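Local coordinates for protein CMP-sialic acid transporter 1 (Zea mays, PDB 6I1R) that probably carries CMP-sialic acid from the cytoplasm into the Golgi lumen in exchange for CMP, and possibly transports related nucleotide sugars such as CMP-Kdo, at residues 91-104 and 153-166. The protein carries 5 engineered substitutions. Numbering follows the deposited sequence.
Sequences ATLTYVDPSTYQIM and DSLFSAPLEGYLLG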
ATOM      1  N   ALA B  91      -9.941  11.919  -3.015  1.00 56.22           N
ATOM      2  CA  ALA B  91      -9.593  13.304  -3.318  1.00 53.96           C
ATOM      3  C   ALA B  91      -8.838  13.919  -2.131  1.00 51.71           C
ATOM      4  O   ALA B  91      -7.779  14.519  -2.317  1.00 49.36           O
ATOM      5  CB  ALA B  91     -10.834  14.092  -3.662  1.00 53.73           C
ATOM      6  N   THR B  92      -9.371  13.736  -0.923  1.00 50.99           N
ATOM      7  CA  THR B  92      -8.802  14.324   0.301  1.00 51.26           C
ATOM      8  C   THR B  92      -7.318  13.956   0.429  1.00 51.10           C
ATOM      9  O   THR B  92      -6.459  14.835   0.537  1.00 49.25           O
ATOM     10  CB  THR B  92      -9.564  13.866   1.552  1.00 51.78           C
ATOM     11  OG1 THR B  92     -10.967  13.929   1.288  1.00 52.63           O
ATOM     12  CG2 THR B  92      -9.244  14.699   2.773  1.00 52.29           C
ATOM     13  N   LEU B  93      -7.032  12.657   0.373  1.00 52.07           N
ATOM     14  CA  LEU B  93      -5.686  12.116   0.613  1.00 51.80           C
ATOM     15  C   LEU B  93      -4.652  12.724  -0.348  1.00 53.40           C
ATOM     16  O   LEU B  93      -3.456  12.559  -0.115  1.00 50.77           O
ATOM     17  CB  LEU B  93      -5.729  10.589   0.465  1.00 51.00           C
ATOM     18  CG  LEU B  93      -6.430   9.833   1.595  1.00 50.27           C
ATOM     19  CD1 LEU B  93      -6.837   8.438   1.146  1.00 49.96           C
ATOM     20  CD2 LEU B  93      -5.549   9.756   2.834  1.00 50.40           C
ATOM     21  N   THR B  94      -5.079  13.408  -1.414  1.00 58.16           N
ATOM     22  CA  THR B  94      -4.128  14.072  -2.319  1.00 60.29           C
ATOM     23  C   THR B  94      -3.797  15.483  -1.808  1.00 62.16           C
ATOM     24  O   THR B  94      -3.033  16.194  -2.455  1.00 62.60           O
ATOM     25  CB  THR B  94      -4.641  14.116  -3.766  1.00 60.83           C
ATOM     26  OG1 THR B  94      -5.689  15.081  -3.867  1.00 63.84           O
ATOM     27  CG2 THR B  94      -5.133  12.773  -4.260  1.00 60.96           C
ATOM     28  N   TYR B  95      -4.364  15.895  -0.674  1.00 64.46           N
ATOM     29  CA  TYR B  95      -3.962  17.148  -0.021  1.00 66.12           C
ATOM     30  C   TYR B  95      -3.373  16.879   1.372  1.00 65.56           C
ATOM     31  O   TYR B  95      -2.561  17.672   1.847  1.00 65.35           O
ATOM     32  CB  TYR B  95      -5.147  18.112   0.085  1.00 67.35           C
ATOM     33  CG  TYR B  95      -5.719  18.568  -1.234  1.00 68.87           C
ATOM     34  CD1 TYR B  95      -6.689  17.823  -1.886  1.00 69.83           C
ATOM     35  CD2 TYR B  95      -5.308  19.752  -1.824  1.00 69.60           C
ATOM     36  CE1 TYR B  95      -7.229  18.238  -3.093  1.00 70.48           C
ATOM     37  CE2 TYR B  95      -5.838  20.183  -3.032  1.00 69.58           C
ATOM     38  CZ  TYR B  95      -6.802  19.423  -3.669  1.00 70.34           C
ATOM     39  OH  TYR B  95      -7.332  19.834  -4.858  1.00 70.03           O
ATOM     40  N   VAL B  96      -3.765  15.784   2.027  1.00 65.82           N
ATOM     41  CA  VAL B  96      -3.374  15.544   3.422  1.00 66.46           C
ATOM     42  C   VAL B  96      -2.726  14.160   3.546  1.00 68.32           C
ATOM     43  O   VAL B  96      -3.073  13.227   2.817  1.00 68.52           O
ATOM     44  CB  VAL B  96      -4.574  15.678   4.382  1.00 65.68           C
ATOM     45  CG1 VAL B  96      -5.179  17.072   4.341  1.00 65.62           C
ATOM     46  CG2 VAL B  96      -5.641  14.624   4.127  1.00 65.47           C
ATOM     47  N   ASP B  97      -1.790  14.047   4.484  1.00 70.51           N
ATOM     48  CA  ASP B  97      -1.243  12.748   4.884  1.00 71.68           C
ATOM     49  C   ASP B  97      -2.365  11.929   5.538  1.00 69.95           C
ATOM     50  O   ASP B  97      -3.303  12.507   6.085  1.00 69.27           O
ATOM     51  CB  ASP B  97      -0.034  12.901   5.816  1.00 75.23           C
ATOM     52  CG  ASP B  97      -0.236  13.871   6.971  1.00 79.08           C
ATOM     53  OD1 ASP B  97      -1.243  13.725   7.692  1.00 82.06           O
ATOM     54  OD2 ASP B  97       0.619  14.764   7.143  1.00 81.63           O
ATOM     55  N   PRO B  98      -2.277  10.586   5.481  1.00 69.09           N
ATOM     56  CA  PRO B  98      -3.346   9.727   6.021  1.00 69.01           C
ATOM     57  C   PRO B  98      -3.619   9.923   7.523  1.00 70.07           C
ATOM     58  O   PRO B  98      -4.729   9.639   7.972  1.00 70.85           O
ATOM     59  CB  PRO B  98      -2.873   8.288   5.765  1.00 67.31           C
ATOM     60  CG  PRO B  98      -1.952   8.427   4.588  1.00 66.93           C
ATOM     61  CD  PRO B  98      -1.253   9.744   4.843  1.00 67.57           C
ATOM     62  N   SER B  99      -2.631  10.390   8.285  1.00 72.11           N
ATOM     63  CA  SER B  99      -2.823  10.650   9.716  1.00 74.71           C
ATOM     64  C   SER B  99      -3.783  11.832   9.910  1.00 75.97           C
ATOM     65  O   SER B  99      -4.751  11.729  10.664  1.00 77.62           O
ATOM     66  CB  SER B  99      -1.506  10.883  10.413  1.00 75.52           C
ATOM     67  OG  SER B  99      -0.734  11.859   9.730  1.00 77.49           O
ATOM     68  N   THR B 100      -3.513  12.938   9.218  1.00 77.09           N
ATOM     69  CA  THR B 100      -4.401  14.106   9.230  1.00 78.45           C
ATOM     70  C   THR B 100      -5.818  13.681   8.817  1.00 79.97           C
ATOM     71  O   THR B 100      -6.801  14.120   9.412  1.00 81.85           O
ATOM     72  CB  THR B 100      -3.856  15.218   8.324  1.00 79.26           C
ATOM     73  OG1 THR B 100      -2.602  15.647   8.856  1.00 79.41           O
ATOM     74  CG2 THR B 100      -4.786  16.407   8.202  1.00 78.88           C
ATOM     75  N   TYR B 101      -5.903  12.821   7.804  1.00 80.77           N
ATOM     76  CA  TYR B 101      -7.182  12.305   7.293  1.00 82.12           C
ATOM     77  C   TYR B 101      -7.835  11.401   8.349  1.00 81.72           C
ATOM     78  O   TYR B 101      -9.042  11.493   8.589  1.00 81.40           O
ATOM     79  CB  TYR B 101      -6.952  11.608   5.945  1.00 83.40           C
ATOM     80  CG  TYR B 101      -8.006  10.622   5.503  1.00 84.38           C
ATOM     81  CD1 TYR B 101      -9.237  11.041   5.016  1.00 85.00           C
ATOM     82  CD2 TYR B 101      -7.754   9.259   5.528  1.00 85.74           C
ATOM     83  CE1 TYR B 101     -10.198  10.132   4.594  1.00 86.15           C
ATOM     84  CE2 TYR B 101      -8.703   8.338   5.111  1.00 85.96           C
ATOM     85  CZ  TYR B 101      -9.928   8.774   4.640  1.00 86.01           C
ATOM     86  OH  TYR B 101     -10.849   7.851   4.240  1.00 86.12           O
ATOM     87  N   GLN B 102      -7.038  10.550   8.992  1.00 81.26           N
ATOM     88  CA  GLN B 102      -7.546   9.623  10.005  1.00 82.82           C
ATOM     89  C   GLN B 102      -8.140  10.397  11.188  1.00 84.10           C
ATOM     90  O   GLN B 102      -9.135   9.959  11.767  1.00 85.45           O
ATOM     91  CB  GLN B 102      -6.433   8.691  10.489  1.00 83.59           C
ATOM     92  N   ILE B 103      -7.547  11.539  11.538  1.00 84.39           N
ATOM     93  CA  ILE B 103      -7.946  12.277  12.743  1.00 84.11           C
ATOM     94  C   ILE B 103      -9.126  13.208  12.420  1.00 83.16           C
ATOM     95  O   ILE B 103      -9.951  13.478  13.292  1.00 82.02           O
ATOM     96  CB  ILE B 103      -6.743  13.022  13.362  1.00 85.31           C
ATOM     97  CG1 ILE B 103      -6.939  13.262  14.862  1.00 85.93           C
ATOM     98  CG2 ILE B 103      -6.439  14.318  12.624  1.00 85.90           C
ATOM     99  CD1 ILE B 103      -5.648  13.425  15.634  1.00 86.40           C
ATOM    100  N   MET B 104      -9.216  13.692  11.181  1.00 83.11           N
ATOM    101  CA  MET B 104     -10.406  14.429  10.729  1.00 82.22           C
ATOM    102  C   MET B 104     -11.623  13.491  10.708  1.00 80.91           C
ATOM    103  O   MET B 104     -12.761  13.954  10.692  1.00 81.05           O
ATOM    104  CB  MET B 104     -10.207  15.014   9.326  1.00 83.96           C
ATOM    105  CG  MET B 104      -9.373  16.281   9.300  1.00 85.01           C
ATOM    106  SD  MET B 104      -9.420  17.117   7.688  1.00 86.13           S
ATOM    107  CE  MET B 104      -8.784  15.827   6.619  1.00 86.95           C
ATOM    108  N   ASP B 153       3.269  16.173  11.388  1.00123.66           N
ATOM    109  CA  ASP B 153       2.192  16.841  10.655  1.00123.55           C
ATOM    110  C   ASP B 153       2.055  18.276  11.183  1.00122.98           C
ATOM    111  O   ASP B 153       1.472  18.507  12.243  1.00124.13           O
ATOM    112  CB  ASP B 153       0.878  16.052  10.728  1.00123.06           C
ATOM    113  CG  ASP B 153       0.359  15.774  12.130  1.00122.37           C
ATOM    114  OD1 ASP B 153       1.188  15.501  13.023  1.00121.24           O
ATOM    115  OD2 ASP B 153      -0.875  15.818  12.315  1.00121.87           O
ATOM    116  N   SER B 154       2.614  19.229  10.439  1.00121.81           N
ATOM    117  CA  SER B 154       2.508  20.645  10.790  1.00121.40           C
ATOM    118  C   SER B 154       1.028  21.041  10.865  1.00120.86           C
ATOM    119  O   SER B 154       0.356  21.165   9.839  1.00122.09           O
ATOM    120  CB  SER B 154       3.263  21.507   9.810  1.00120.98           C
ATOM    121  OG  SER B 154       4.652  21.220   9.849  1.00120.13           O
ATOM    122  N   LEU B 155       0.538  21.237  12.086  1.00119.24           N
ATOM    123  CA  LEU B 155      -0.899  21.370  12.333  1.00118.17           C
ATOM    124  C   LEU B 155      -1.413  22.675  11.714  1.00115.99           C
ATOM    125  O   LEU B 155      -0.734  23.702  11.747  1.00115.67           O
ATOM    126  CB  LEU B 155      -1.165  21.330  13.842  1.00118.77           C
ATOM    127  CG  LEU B 155      -0.698  20.068  14.569  1.00119.18           C
ATOM    128  CD1 LEU B 155      -0.994  20.161  16.058  1.00119.12           C
ATOM    129  CD2 LEU B 155      -1.340  18.820  13.978  1.00120.04           C
ATOM    130  N   PHE B 156      -2.605  22.593  11.122  1.00113.18           N
ATOM    131  CA  PHE B 156      -3.305  23.731  10.506  1.00110.65           C
ATOM    132  C   PHE B 156      -2.612  24.160   9.204  1.00107.87           C
ATOM    133  O   PHE B 156      -3.115  25.048   8.514  1.00108.88           O
ATOM    134  CB  PHE B 156      -3.433  24.902  11.487  1.00111.56           C
ATOM    135  CG  PHE B 156      -3.854  24.531  12.889  1.00112.51           C
ATOM    136  CD1 PHE B 156      -4.650  23.419  13.130  1.00112.89           C
ATOM    137  CD2 PHE B 156      -3.469  25.308  13.971  1.00112.26           C
ATOM    138  CE1 PHE B 156      -5.037  23.088  14.420  1.00112.44           C
ATOM    139  CE2 PHE B 156      -3.857  24.975  15.260  1.00112.00           C
ATOM    140  CZ  PHE B 156      -4.641  23.866  15.482  1.00112.56           C
ATOM    141  N   SER B 157      -1.499  23.517   8.840  1.00104.28           N
ATOM    142  CA  SER B 157      -0.666  23.974   7.724  1.00100.95           C
ATOM    143  C   SER B 157      -0.971  23.178   6.448  1.00 96.85           C
ATOM    144  O   SER B 157      -0.229  23.284   5.470  1.00 96.66           O
ATOM    145  CB  SER B 157       0.797  23.885   8.079  1.00102.22           C
ATOM    146  OG  SER B 157       1.600  24.487   7.074  1.00102.90           O
ATOM    147  N   ALA B 158      -2.046  22.389   6.451  1.00 92.69           N
ATOM    148  CA  ALA B 158      -2.468  21.662   5.252  1.00 89.55           C
ATOM    149  C   ALA B 158      -3.291  22.596   4.354  1.00 86.60           C
ATOM    150  O   ALA B 158      -3.774  23.632   4.818  1.00 86.65           O
ATOM    151  CB  ALA B 158      -3.249  20.431   5.639  1.00 90.13           C
ATOM    152  N   PRO B 159      -3.444  22.239   3.063  1.00 82.92           N
ATOM    153  CA  PRO B 159      -4.239  23.047   2.127  1.00 81.26           C
ATOM    154  C   PRO B 159      -5.720  23.117   2.530  1.00 79.92           C
ATOM    155  O   PRO B 159      -6.232  22.203   3.183  1.00 80.66           O
ATOM    156  CB  PRO B 159      -4.109  22.357   0.761  1.00 80.97           C
ATOM    157  CG  PRO B 159      -2.858  21.536   0.889  1.00 81.05           C
ATOM    158  CD  PRO B 159      -2.850  21.105   2.340  1.00 81.82           C
ATOM    159  N   LEU B 160      -6.387  24.194   2.124  1.00 77.29           N
ATOM    160  CA  LEU B 160      -7.790  24.421   2.474  1.00 76.02           C
ATOM    161  C   LEU B 160      -8.651  23.278   1.921  1.00 75.12           C
ATOM    162  O   LEU B 160      -9.539  22.785   2.616  1.00 74.20           O
ATOM    163  CB  LEU B 160      -8.240  25.774   1.911  1.00 75.22           C
ATOM    164  CG  LEU B 160      -9.660  26.206   2.277  1.00 74.13           C
ATOM    165  CD1 LEU B 160      -9.777  26.505   3.763  1.00 73.52           C
ATOM    166  CD2 LEU B 160     -10.085  27.416   1.463  1.00 76.06           C
ATOM    167  N   GLU B 161      -8.378  22.872   0.680  1.00 74.53           N
ATOM    168  CA  GLU B 161      -9.105  21.779   0.020  1.00 73.98           C
ATOM    169  C   GLU B 161      -9.151  20.552   0.937  1.00 70.88           C
ATOM    170  O   GLU B 161     -10.202  19.934   1.105  1.00 67.47           O
ATOM    171  CB  GLU B 161      -8.435  21.391  -1.302  1.00 76.64           C
ATOM    172  CG  GLU B 161      -8.722  22.347  -2.447  1.00 78.70           C
ATOM    173  CD  GLU B 161      -7.673  23.424  -2.666  1.00 81.15           C
ATOM    174  OE1 GLU B 161      -6.958  23.762  -1.698  1.00 82.33           O
ATOM    175  OE2 GLU B 161      -7.576  23.927  -3.802  1.00 82.59           O
ATOM    176  N   GLY B 162      -8.001  20.205   1.507  1.00 69.84           N
ATOM    177  CA  GLY B 162      -7.897  19.073   2.417  1.00 68.59           C
ATOM    178  C   GLY B 162      -8.891  19.183   3.558  1.00 67.61           C
ATOM    179  O   GLY B 162      -9.679  18.268   3.792  1.00 68.32           O
ATOM    180  N   TYR B 163      -8.862  20.319   4.247  1.00 67.53           N
ATOM    181  CA  TYR B 163      -9.731  20.548   5.398  1.00 67.03           C
ATOM    182  C   TYR B 163     -11.199  20.554   4.951  1.00 65.62           C
ATOM    183  O   TYR B 163     -12.043  19.952   5.611  1.00 65.23           O
ATOM    184  CB  TYR B 163      -9.336  21.841   6.118  1.00 67.94           C
ATOM    185  CG  TYR B 163      -8.060  21.730   6.915  1.00 69.51           C
ATOM    186  CD1 TYR B 163      -8.012  20.967   8.071  1.00 71.33           C
ATOM    187  CD2 TYR B 163      -6.898  22.370   6.515  1.00 71.13           C
ATOM    188  CE1 TYR B 163      -6.846  20.845   8.811  1.00 72.24           C
ATOM    189  CE2 TYR B 163      -5.725  22.263   7.245  1.00 72.29           C
ATOM    190  CZ  TYR B 163      -5.698  21.496   8.397  1.00 72.53           C
ATOM    191  OH  TYR B 163      -4.549  21.375   9.123  1.00 71.88           O
ATOM    192  N   LEU B 164     -11.491  21.203   3.829  1.00 65.01           N
ATOM    193  CA  LEU B 164     -12.874  21.327   3.361  1.00 65.03           C
ATOM    194  C   LEU B 164     -13.417  19.946   2.966  1.00 64.17           C
ATOM    195  O   LEU B 164     -14.566  19.627   3.272  1.00 66.38           O
ATOM    196  CB  LEU B 164     -12.935  22.309   2.186  1.00 66.43           C
ATOM    197  CG  LEU B 164     -14.205  23.155   2.106  1.00 67.72           C
ATOM    198  CD1 LEU B 164     -14.192  24.248   3.165  1.00 67.41           C
ATOM    199  CD2 LEU B 164     -14.376  23.764   0.722  1.00 68.61           C
ATOM    200  N   LEU B 165     -12.596  19.131   2.304  1.00 63.03           N
ATOM    201  CA  LEU B 165     -13.043  17.817   1.813  1.00 62.66           C
ATOM    202  C   LEU B 165     -13.163  16.832   2.983  1.00 63.41           C
ATOM    203  O   LEU B 165     -14.099  16.033   3.027  1.00 65.11           O
ATOM    204  CB  LEU B 165     -12.066  17.298   0.752  1.00 62.63           C
ATOM    205  CG  LEU B 165     -12.150  17.983  -0.613  1.00 62.35           C
ATOM    206  CD1 LEU B 165     -10.979  17.576  -1.495  1.00 63.01           C
ATOM    207  CD2 LEU B 165     -13.469  17.671  -1.304  1.00 61.61           C
ATOM    208  N   GLY B 166     -12.218  16.882   3.917  1.00 63.94           N
ATOM    209  CA  GLY B 166     -12.321  16.106   5.151  1.00 64.63           C
ATOM    210  C   GLY B 166     -13.655  16.331   5.846  1.00 65.89           C
ATOM    211  O   GLY B 166     -14.270  15.387   6.344  1.00 66.92           O
TER
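Tyr95 turns one ring face to Glu161 at the start of helix 160-186; Glu161 CB sits 3.4 Å from the ring centroid and 15° off the normal, which defines a CH-pi contact. The Glu161 chain bends at chi2 (95°), and the carboxylate and ring planes are 18° apart. Pro159 CB and Leu165 CD1 approach the same ring obliquely, while Leu221 of the second subunit also packs on Tyr95.

The tight part continues along the glycines. Gly162 CA, 3.7 Å from Tyr95 CB and 3.9 Å from Val96 CG1, is met directly by both side chains. One turn on, Met104 CE reaches 3.8 Å from Gly166 CA, and SD makes an oblique Met-aromatic contact with Tyr163. Thr92 lays CG2 against this glycine face; its OG1 is hydrogen-bonded to Val88 O.

No hydrogen bond joins the segments anywhere. The partly exposed Asp153 side is looser: OD2 stays 3.9 Å from Thr100 OG1, and CB 3.8 Å from Asp97 OD2. Three donors converge on Asp97 OD1, restraining carboxylate rotation: Thr100 N, Thr100 OG1 and, from above the plane, Ser99 OG.

Helix 98-104 and the 160-166 part of helix 160-186 stand 10.5 Å apart at 33°, so the glycines admit the 93-97 linker and Met104 rather than a close helix crossing. Asp97 N-caps helix 98-104, within the predicted transmembrane bundle of this DMT-clan nucleotide-sugar transporter.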